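PDB 5HGC: serpin from Taeniopygia guttata, which probably inhibits serine proteases, as other serpins do, and binds a cortisol-type steroid. Local coordinates for residues Q21-E25 and T287-M291; S41-F46 and L169-V173; A47-L51 and A119-L125. All blocks are in the same frame, centred on the assembly; numbering follows the deposited sequence. Where two conformers were deposited one is given.

Contact 1: Q21-E25 and T287-M291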
loop_
_atom_site.group_PDB
_atom_site.type_symbol
_atom_site.label_atom_id
_atom_site.label_comp_id
_atom_site.label_asym_id
_atom_site.label_seq_id
_atom_site.Cartn_x
_atom_site.Cartn_y
_atom_site.Cartn_z
ATOM N N GLN A 21 -10.380 1.117 6.268
ATOM C CA GLN A 21 -10.736 2.394 6.952
ATOM C C GLN A 21 -9.868 3.522 6.471
ATOM O O GLN A 21 -10.344 4.647 6.275
ATOM C CB GLN A 21 -10.614 2.361 8.460
ATOM C CG GLN A 21 -11.426 1.286 9.112
ATOM C CD GLN A 21 -10.943 1.013 10.509
ATOM O OE1 GLN A 21 -10.535 1.961 11.231
ATOM N NE2 GLN A 21 -10.977 -0.287 10.913
ATOM N N PHE A 22 -8.586 3.224 6.290
ATOM C CA PHE A 22 -7.670 4.241 5.864
ATOM C C PHE A 22 -8.161 4.789 4.541
ATOM O O PHE A 22 -8.246 6.038 4.397
ATOM C CB PHE A 22 -6.241 3.706 5.757
ATOM C CG PHE A 22 -5.222 4.774 5.496
ATOM C CD1 PHE A 22 -4.971 5.222 4.210
ATOM C CD2 PHE A 22 -4.478 5.326 6.556
ATOM C CE1 PHE A 22 -4.025 6.226 3.980
ATOM C CE2 PHE A 22 -3.517 6.308 6.329
ATOM C CZ PHE A 22 -3.301 6.783 5.043
ATOM N N PHE A 23 -8.458 3.862 3.600
ATOM C CA PHE A 23 -9.007 4.183 2.275
ATOM C C PHE A 23 -10.268 5.065 2.325
ATOM O O PHE A 23 -10.312 6.088 1.609
ATOM C CB PHE A 23 -9.345 2.910 1.481
ATOM C CG PHE A 23 -9.750 3.180 0.056
ATOM C CD1 PHE A 23 -8.868 3.799 -0.840
ATOM C CD2 PHE A 23 -11.019 2.870 -0.391
ATOM C CE1 PHE A 23 -9.208 4.049 -2.174
ATOM C CE2 PHE A 23 -11.373 3.137 -1.731
ATOM C CZ PHE A 23 -10.463 3.716 -2.624
ATOM N N ARG A 24 -11.262 4.674 3.156
ATOM C CA ARG A 24 -12.506 5.459 3.345
ATOM C C ARG A 24 -12.204 6.884 3.762
ATOM O O ARG A 24 -12.722 7.807 3.138
ATOM C CB ARG A 24 -13.584 4.750 4.224
ATOM C CG ARG A 24 -14.004 3.392 3.614
ATOM C CD ARG A 24 -15.238 2.739 4.187
ATOM N NE ARG A 24 -15.082 2.231 5.554
ATOM C CZ ARG A 24 -14.443 1.104 5.908
ATOM N NH1 ARG A 24 -13.837 0.337 5.006
ATOM N NH2 ARG A 24 -14.387 0.747 7.188
ATOM N N GLU A 25 -11.299 7.042 4.743
ATOM C CA GLU A 25 -10.839 8.341 5.270
ATOM C C GLU A 25 -10.189 9.217 4.245
ATOM O O GLU A 25 -10.539 10.389 4.116
ATOM C CB GLU A 25 -9.853 8.181 6.440
ATOM C CG GLU A 25 -10.459 7.864 7.801
ATOM C CD GLU A 25 -11.479 8.908 8.316
ATOM O OE1 GLU A 25 -11.524 10.103 7.855
ATOM O OE2 GLU A 25 -12.237 8.497 9.228
ATOM N N THR A 287 -4.927 11.635 9.132
ATOM C CA THR A 287 -5.690 10.472 8.746
ATOM C C THR A 287 -5.620 9.531 9.922
ATOM O O THR A 287 -6.657 9.059 10.387
ATOM C CB THR A 287 -5.128 9.821 7.472
ATOM O OG1 THR A 287 -4.950 10.815 6.452
ATOM C CG2 THR A 287 -6.059 8.740 6.983
ATOM N N LEU A 288 -4.409 9.320 10.451
ATOM C CA LEU A 288 -4.249 8.433 11.592
ATOM C C LEU A 288 -4.842 9.029 12.869
ATOM O O LEU A 288 -5.367 8.278 13.701
ATOM C CB LEU A 288 -2.785 7.999 11.773
ATOM C CG LEU A 288 -2.161 7.376 10.518
ATOM C CD1 LEU A 288 -0.687 7.279 10.766
ATOM C CD2 LEU A 288 -2.731 6.026 10.081
ATOM N N ARG A 289 -4.758 10.355 13.040
ATOM C CA ARG A 289 -5.444 11.027 14.170
ATOM C C ARG A 289 -6.940 10.697 14.123
ATOM O O ARG A 289 -7.501 10.175 15.112
ATOM C CB ARG A 289 -5.212 12.529 14.182
ATOM C CG ARG A 289 -4.010 12.992 14.978
ATOM C CD ARG A 289 -3.933 14.523 15.033
ATOM N NE ARG A 289 -3.556 15.142 13.742
ATOM C CZ ARG A 289 -2.324 15.554 13.395
ATOM N NH1 ARG A 289 -2.117 16.100 12.182
ATOM N NH2 ARG A 289 -1.293 15.428 14.246
ATOM N N LYS A 290 -7.552 10.920 12.947
ATOM C CA LYS A 290 -8.950 10.574 12.712
ATOM C C LYS A 290 -9.191 9.102 12.961
ATOM O O LYS A 290 -10.293 8.739 13.320
ATOM C CB LYS A 290 -9.418 10.957 11.314
ATOM C CG LYS A 290 -9.684 12.426 11.161
ATOM C CD LYS A 290 -9.550 12.892 9.716
ATOM C CE LYS A 290 -9.514 14.423 9.656
ATOM N NZ LYS A 290 -8.672 15.018 8.568
ATOM N N MET A 291 -8.195 8.233 12.793
ATOM C CA MET A 291 -8.450 6.806 13.070
ATOM C C MET A 291 -8.217 6.404 14.505
ATOM O O MET A 291 -8.327 5.214 14.859
ATOM C CB MET A 291 -7.693 5.922 12.131
ATOM C CG MET A 291 -8.258 6.050 10.738
ATOM S SD MET A 291 -7.172 5.211 9.602
ATOM C CE MET A 291 -7.490 3.501 10.149
#
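Phe-22 lies at the centre of the join between helix 12-29 and helix 285-290, and each of its neighbours meets the ring from a different direction. The methyl CG2 of Thr-287 sits over one face, 3.9 Å from the ring centroid and 23° off the normal, which makes a clear CH-pi contact displaced toward the rim. Leu-288 instead comes up in the ring plane, its CD2 at the edge 3.8 Å from Phe-22 CE2. The sulfur of Met-291 takes an oblique approach and is a Met-aromatic contact, with SD 5.3 Å from the centroid of the Phe-22 ring. With CG trans to the backbone N (chi1 -172°), the ring swings out from helix 12-29 to reach all three. A bend about the CG-SD bond of the methionine (chi3 69°) carries its methyl over to Gln-21, where CE lies 3.7 Å from Gln-21 CB and also touches OE1. Glu-25 runs past Met-291 in the opposite sense, CG beside CG at 4.1 Å, while its CB touches the same methyl of Thr-287 that covers the ring. The hydroxyl of that threonine turns to a weak hydrogen bond with Glu-29, about one turn after Glu-25. Tyr-37 and Ile-42 also meet Phe-22 and tie the joint to the body of the serpin fold. On the more exposed side, the carboxylate of Glu-25 rests near the aliphatic part of Lys-290, but Glu-25 OE1 and Lys-290 NZ remain 5.7 Å apart, so opposite charges are near without pairing. No hydrogen bond spans the two segments; cohesion here depends on methyl, sulfur and ring surfaces fitting together, and any electrostatic help from Glu-25 and Lys-290 is probably slight.

Contact 2: S41-F46 and L169-V173. Unlike the reference sequence in segment 41-46: Thr-44 (reference Ala).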
loop_
_atom_site.group_PDB
_atom_site.type_symbol
_atom_site.label_atom_id
_atom_site.label_comp_id
_atom_site.label_asym_id
_atom_site.label_seq_id
_atom_site.Cartn_x
_atom_site.Cartn_y
_atom_site.Cartn_z
ATOM N N SER A 41 2.660 -1.447 4.289
ATOM C CA SER A 41 3.750 -0.596 4.627
ATOM C C SER A 41 3.380 0.381 5.763
ATOM O O SER A 41 4.149 0.513 6.717
ATOM C CB SER A 41 4.237 0.115 3.379
ATOM O OG SER A 41 4.952 1.280 3.742
ATOM N N ILE A 42 2.194 1.003 5.717
ATOM C CA ILE A 42 1.777 1.888 6.814
ATOM C C ILE A 42 1.608 1.063 8.053
ATOM O O ILE A 42 2.138 1.414 9.103
ATOM C CB ILE A 42 0.521 2.724 6.521
ATOM C CG1 ILE A 42 0.834 3.668 5.361
ATOM C CG2 ILE A 42 0.015 3.459 7.774
ATOM C CD1 ILE A 42 -0.425 4.272 4.766
ATOM N N SER A 43 0.918 -0.057 7.939
ATOM C CA SER A 43 0.635 -0.811 9.148
ATOM C C SER A 43 1.939 -1.196 9.794
ATOM O O SER A 43 2.054 -1.148 11.001
ATOM C CB SER A 43 -0.132 -2.080 8.867
ATOM O OG SER A 43 -1.462 -1.778 8.667
ATOM N N THR A 44 2.905 -1.584 8.974
ATOM C CA THR A 44 4.174 -2.084 9.459
ATOM C C THR A 44 4.992 -0.956 10.118
ATOM O O THR A 44 5.540 -1.212 11.177
ATOM C CB THR A 44 4.925 -2.765 8.317
ATOM O OG1 THR A 44 4.126 -3.849 7.830
ATOM C CG2 THR A 44 6.206 -3.312 8.774
ATOM N N ALA A 45 5.028 0.263 9.531
ATOM C CA ALA A 45 5.806 1.378 10.075
ATOM C C ALA A 45 5.281 1.702 11.478
ATOM O O ALA A 45 6.079 1.811 12.418
ATOM C CB ALA A 45 5.754 2.600 9.182
ATOM N N PHE A 46 3.951 1.745 11.646
ATOM C CA PHE A 46 3.350 2.031 12.955
ATOM C C PHE A 46 3.452 0.977 14.015
ATOM O O PHE A 46 3.615 1.317 15.187
ATOM C CB PHE A 46 1.928 2.584 12.826
ATOM C CG PHE A 46 1.943 4.046 12.592
ATOM C CD1 PHE A 46 2.137 4.546 11.312
ATOM C CD2 PHE A 46 1.934 4.914 13.665
ATOM C CE1 PHE A 46 2.290 5.915 11.119
ATOM C CE2 PHE A 46 2.069 6.282 13.488
ATOM C CZ PHE A 46 2.242 6.791 12.214
ATOM N N LEU A 169 9.150 9.754 10.591
ATOM C CA LEU A 169 8.970 8.316 10.238
ATOM C C LEU A 169 8.728 8.242 8.760
ATOM O O LEU A 169 7.753 8.805 8.278
ATOM C CB LEU A 169 7.800 7.702 10.999
ATOM C CG LEU A 169 7.407 6.248 10.728
ATOM C CD1 LEU A 169 8.490 5.225 11.054
ATOM C CD2 LEU A 169 6.164 5.977 11.563
ATOM N N ALA A 170 9.636 7.607 8.034
ATOM C CA ALA A 170 9.455 7.384 6.591
ATOM C C ALA A 170 9.050 5.897 6.250
ATOM O O ALA A 170 9.763 4.959 6.666
ATOM C CB ALA A 170 10.719 7.761 5.845
ATOM N N SER A 171 7.921 5.671 5.533
ATOM C CA SER A 171 7.767 4.376 4.830
ATOM C C SER A 171 7.613 4.574 3.348
ATOM O O SER A 171 6.885 5.468 2.877
ATOM C CB SER A 171 6.687 3.455 5.389
ATOM O OG SER A 171 5.438 4.039 5.104
ATOM N N PHE A 172 8.321 3.733 2.605
ATOM C CA PHE A 172 8.284 3.847 1.192
ATOM C C PHE A 172 8.416 2.478 0.567
ATOM O O PHE A 172 8.961 1.563 1.163
ATOM C CB PHE A 172 9.356 4.814 0.713
ATOM C CG PHE A 172 10.720 4.522 1.261
ATOM C CD1 PHE A 172 11.060 4.874 2.594
ATOM C CD2 PHE A 172 11.696 3.906 0.456
ATOM C CE1 PHE A 172 12.343 4.594 3.090
ATOM C CE2 PHE A 172 12.986 3.648 0.962
ATOM C CZ PHE A 172 13.304 3.984 2.269
ATOM N N VAL A 173 7.928 2.355 -0.656
ATOM C CA VAL A 173 7.845 1.041 -1.344
ATOM C C VAL A 173 7.568 1.298 -2.802
ATOM O O VAL A 173 6.704 2.110 -3.128
ATOM C CB VAL A 173 6.786 0.097 -0.712
ATOM C CG1 VAL A 173 5.439 0.796 -0.616
ATOM C CG2 VAL A 173 6.743 -1.212 -1.459
#
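Ser-41 and Ser-171 supply the polar part of this contact, their OG atoms 3.1 Å apart in a weak hydrogen bond, which is not settled because Ser-171 OG also meets ND1 of His-319, its stronger partner, on the adjacent strand 316-325. Ser-41 OG points away from its own backbone N (chi1 159°) and so extends toward the strand, while Ser-171 OG sits between its backbone N and carbonyl carbon. Ser-41 of the helix, Ser-171 of one strand and His-319 of the next are thus gathered at one spot, as in the shutter region of serpins. There, the central helix 39-52 runs behind the main sheet, at the seam where an inserting reactive loop parts the strands. In this structure strands 167-176 and 316-325 pair directly, in parallel, so the seam is closed. The helix segment runs roughly antiparallel to strand 169-173, at 149°, with axes 8.5 Å apart. Alternate strand residues 169, 171 and 173 face it. Apolar packing completes the interface: Ala-45 CB touches both Ser-171 CB, at 4.0 Å, and Leu-169 CD2. The same leucine methyl lies over one face of Phe-46, 4.2 Å from the ring centroid and 22° off its normal, a CH-pi contact. Toward the N-terminal end of the helix segment, Val-173 CG1 lies 4.2 Å from Ser-41 CB.

Contact 3: A47-L51 and A119-L125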
loop_
_atom_site.group_PDB
_atom_site.type_symbol
_atom_site.label_atom_id
_atom_site.label_comp_id
_atom_site.label_asym_id
_atom_site.label_seq_id
_atom_site.Cartn_x
_atom_site.Cartn_y
_atom_site.Cartn_z
ATOM N N ALA A 47 3.397 -0.289 13.623
ATOM C CA ALA A 47 3.530 -1.369 14.582
ATOM C C ALA A 47 4.939 -1.280 15.146
ATOM O O ALA A 47 5.154 -1.412 16.344
ATOM C CB ALA A 47 3.312 -2.708 13.911
ATOM N N MET A 48 5.890 -0.980 14.268
ATOM C CA MET A 48 7.252 -0.764 14.662
ATOM C C MET A 48 7.399 0.363 15.709
ATOM O O MET A 48 8.092 0.155 16.714
ATOM C CB MET A 48 8.049 -0.519 13.414
ATOM C CG MET A 48 9.529 -0.480 13.608
ATOM S SD MET A 48 10.028 1.035 12.824
ATOM C CE MET A 48 9.849 2.122 14.226
ATOM N N LEU A 49 6.734 1.513 15.531
ATOM C CA LEU A 49 6.692 2.503 16.612
ATOM C C LEU A 49 6.158 1.943 17.900
ATOM O O LEU A 49 6.655 2.268 18.997
ATOM C CB LEU A 49 5.869 3.730 16.277
ATOM C CG LEU A 49 6.524 4.760 15.372
ATOM C CD1 LEU A 49 5.590 5.954 15.366
ATOM C CD2 LEU A 49 7.902 5.191 15.860
ATOM N N ALA A 50 5.147 1.093 17.795
ATOM C CA ALA A 50 4.594 0.485 19.002
ATOM C C ALA A 50 5.672 -0.237 19.839
ATOM O O ALA A 50 5.544 -0.304 21.067
ATOM C CB ALA A 50 3.454 -0.448 18.669
ATOM N N LEU A 51 6.710 -0.766 19.191
ATOM C CA LEU A 51 7.801 -1.416 19.929
ATOM C C LEU A 51 8.311 -0.493 20.992
ATOM O O LEU A 51 8.542 -0.921 22.123
ATOM C CB LEU A 51 8.998 -1.784 19.049
ATOM C CG LEU A 51 8.889 -3.114 18.351
ATOM C CD1 LEU A 51 10.155 -3.355 17.522
ATOM C CD2 LEU A 51 8.692 -4.177 19.416
ATOM N N ALA A 119 13.858 -3.177 16.826
ATOM C CA ALA A 119 13.236 -2.691 15.633
ATOM C C ALA A 119 14.027 -3.145 14.407
ATOM O O ALA A 119 13.430 -3.284 13.335
ATOM C CB ALA A 119 13.043 -1.168 15.679
ATOM N N LYS A 120 15.334 -3.388 14.530
ATOM C CA LYS A 120 16.047 -3.923 13.400
ATOM C C LYS A 120 15.655 -5.404 13.199
ATOM O O LYS A 120 15.373 -5.847 12.069
ATOM C CB LYS A 120 17.551 -3.796 13.564
ATOM C CG LYS A 120 18.326 -4.501 12.443
ATOM C CD LYS A 120 19.676 -3.874 12.223
ATOM C CE LYS A 120 19.652 -2.927 11.017
ATOM N NZ LYS A 120 19.830 -3.637 9.709
ATOM N N ALA A 121 15.638 -6.162 14.281
ATOM C CA ALA A 121 15.404 -7.605 14.182
ATOM C C ALA A 121 14.007 -7.837 13.669
ATOM O O ALA A 121 13.838 -8.618 12.734
ATOM C CB ALA A 121 15.607 -8.315 15.535
ATOM N N LEU A 122 13.021 -7.137 14.235
ATOM C CA LEU A 122 11.632 -7.379 13.861
ATOM C C LEU A 122 11.205 -6.742 12.545
ATOM O O LEU A 122 10.451 -7.333 11.779
ATOM C CB LEU A 122 10.676 -6.974 14.972
ATOM C CG LEU A 122 10.686 -7.840 16.227
ATOM C CD1 LEU A 122 9.917 -7.117 17.353
ATOM C CD2 LEU A 122 10.064 -9.197 15.922
ATOM N N TYR A 123 11.697 -5.538 12.281
ATOM C CA TYR A 123 11.071 -4.665 11.313
ATOM C C TYR A 123 12.093 -4.189 10.344
ATOM O O TYR A 123 11.801 -3.323 9.537
ATOM C CB TYR A 123 10.394 -3.474 11.988
ATOM C CG TYR A 123 9.116 -3.838 12.719
ATOM C CD1 TYR A 123 7.921 -4.067 12.007
ATOM C CD2 TYR A 123 9.085 -3.980 14.103
ATOM C CE1 TYR A 123 6.746 -4.454 12.661
ATOM C CE2 TYR A 123 7.921 -4.333 14.769
ATOM C CZ TYR A 123 6.753 -4.596 14.047
ATOM O OH TYR A 123 5.582 -4.943 14.691
ATOM N N GLN A 124 13.315 -4.721 10.410
ATOM C CA GLN A 124 14.405 -4.212 9.538
ATOM C C GLN A 124 14.554 -2.656 9.555
ATOM O O GLN A 124 14.879 -2.069 8.536
ATOM C CB GLN A 124 14.269 -4.704 8.082
ATOM C CG GLN A 124 13.731 -6.134 7.805
ATOM C CD GLN A 124 13.384 -6.378 6.286
ATOM O OE1 GLN A 124 13.003 -5.438 5.531
ATOM N NE2 GLN A 124 13.505 -7.643 5.843
ATOM N N LEU A 125 14.285 -1.994 10.676
ATOM C CA LEU A 125 14.440 -0.542 10.779
ATOM C C LEU A 125 15.880 -0.064 10.570
ATOM O O LEU A 125 16.870 -0.600 11.172
ATOM C CB LEU A 125 13.955 -0.024 12.135
ATOM C CG LEU A 125 14.336 1.450 12.425
ATOM C CD1 LEU A 125 13.525 2.385 11.547
ATOM C CD2 LEU A 125 14.158 1.845 13.896
#
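Met-48 lies across one face of Tyr-123, its CB 3.7 Å from the ring centroid and 17° off the normal in a CH-pi contact. The next carbon, CG, slides toward the root of the ring and meets Tyr-123 CG at 3.5 Å. The bend at chi2 (-129°) then turns SD aside to Leu-125, touching CD1 at 4.0 Å, and Met-48 CG also rests against Ala-119 CB.

Tyr-123 reaches back from the end of helix 113-123, its ring laid against the backbone and side chains of the 47-51 helix segment. Its hydroxyl comes to 3.3 Å from Ala-47 CB, and OH is hydrogen-bonded to ND1 of His-78 on helix 74-89. The two helix segments are inclined about 30° from antiparallel, with axes 10.4 Å apart, as part of the helical layer that backs the main sheet of the serpin fold. Helix 113-123 stops just here: Gln-124 takes positive phi, and Ala-119 O accepts from Tyr-123 N and Leu-125 N, which approach from opposite faces of its carbonyl plane. That turn brings Leu-125 back to the Met-48 sulfur.

Leu-51 meets the edge of the tyrosine ring, though it has two alternative conformers and its exact contacts are less certain. In one, CD1 lies in the ring plane, 3.6 Å from Tyr-123 CD2, and the same methyl packs on Leu-122 CD1 at 3.8 Å and on Ala-119. Leu-51 also belongs to the pocket that binds a diamino-dideoxyglucose, together with Glu-74, Lys-75, His-78 and Asp-118; the hydrogen bond between Tyr-123 OH and His-78 ND1 places the tyrosine in the second shell of that site.

Helix 39-52 is common to contacts 2 and 3: its 41-46 part meets a strand of the main sheet, and its 47-51 part meets helix 113-123. These two contacts are buried and touch, through Thr-44 with Tyr-123 and Leu-169 with Leu-49, whereas contact 1 is partly buried. Burial does not follow distance from the chain centre, about 9, 14 and 18 Å for the centres of contacts 2, 1 and 3. Contact 1 reaches the same helix, where Phe-22 and Leu-288 pack on Ile-42 and Phe-46. Contact 2 has a weak, unsettled serine-serine bond; contacts 1 and 3 have none and are mainly apolar, contact 1 with a charged rim, and only contact 3 borders a bound sugar.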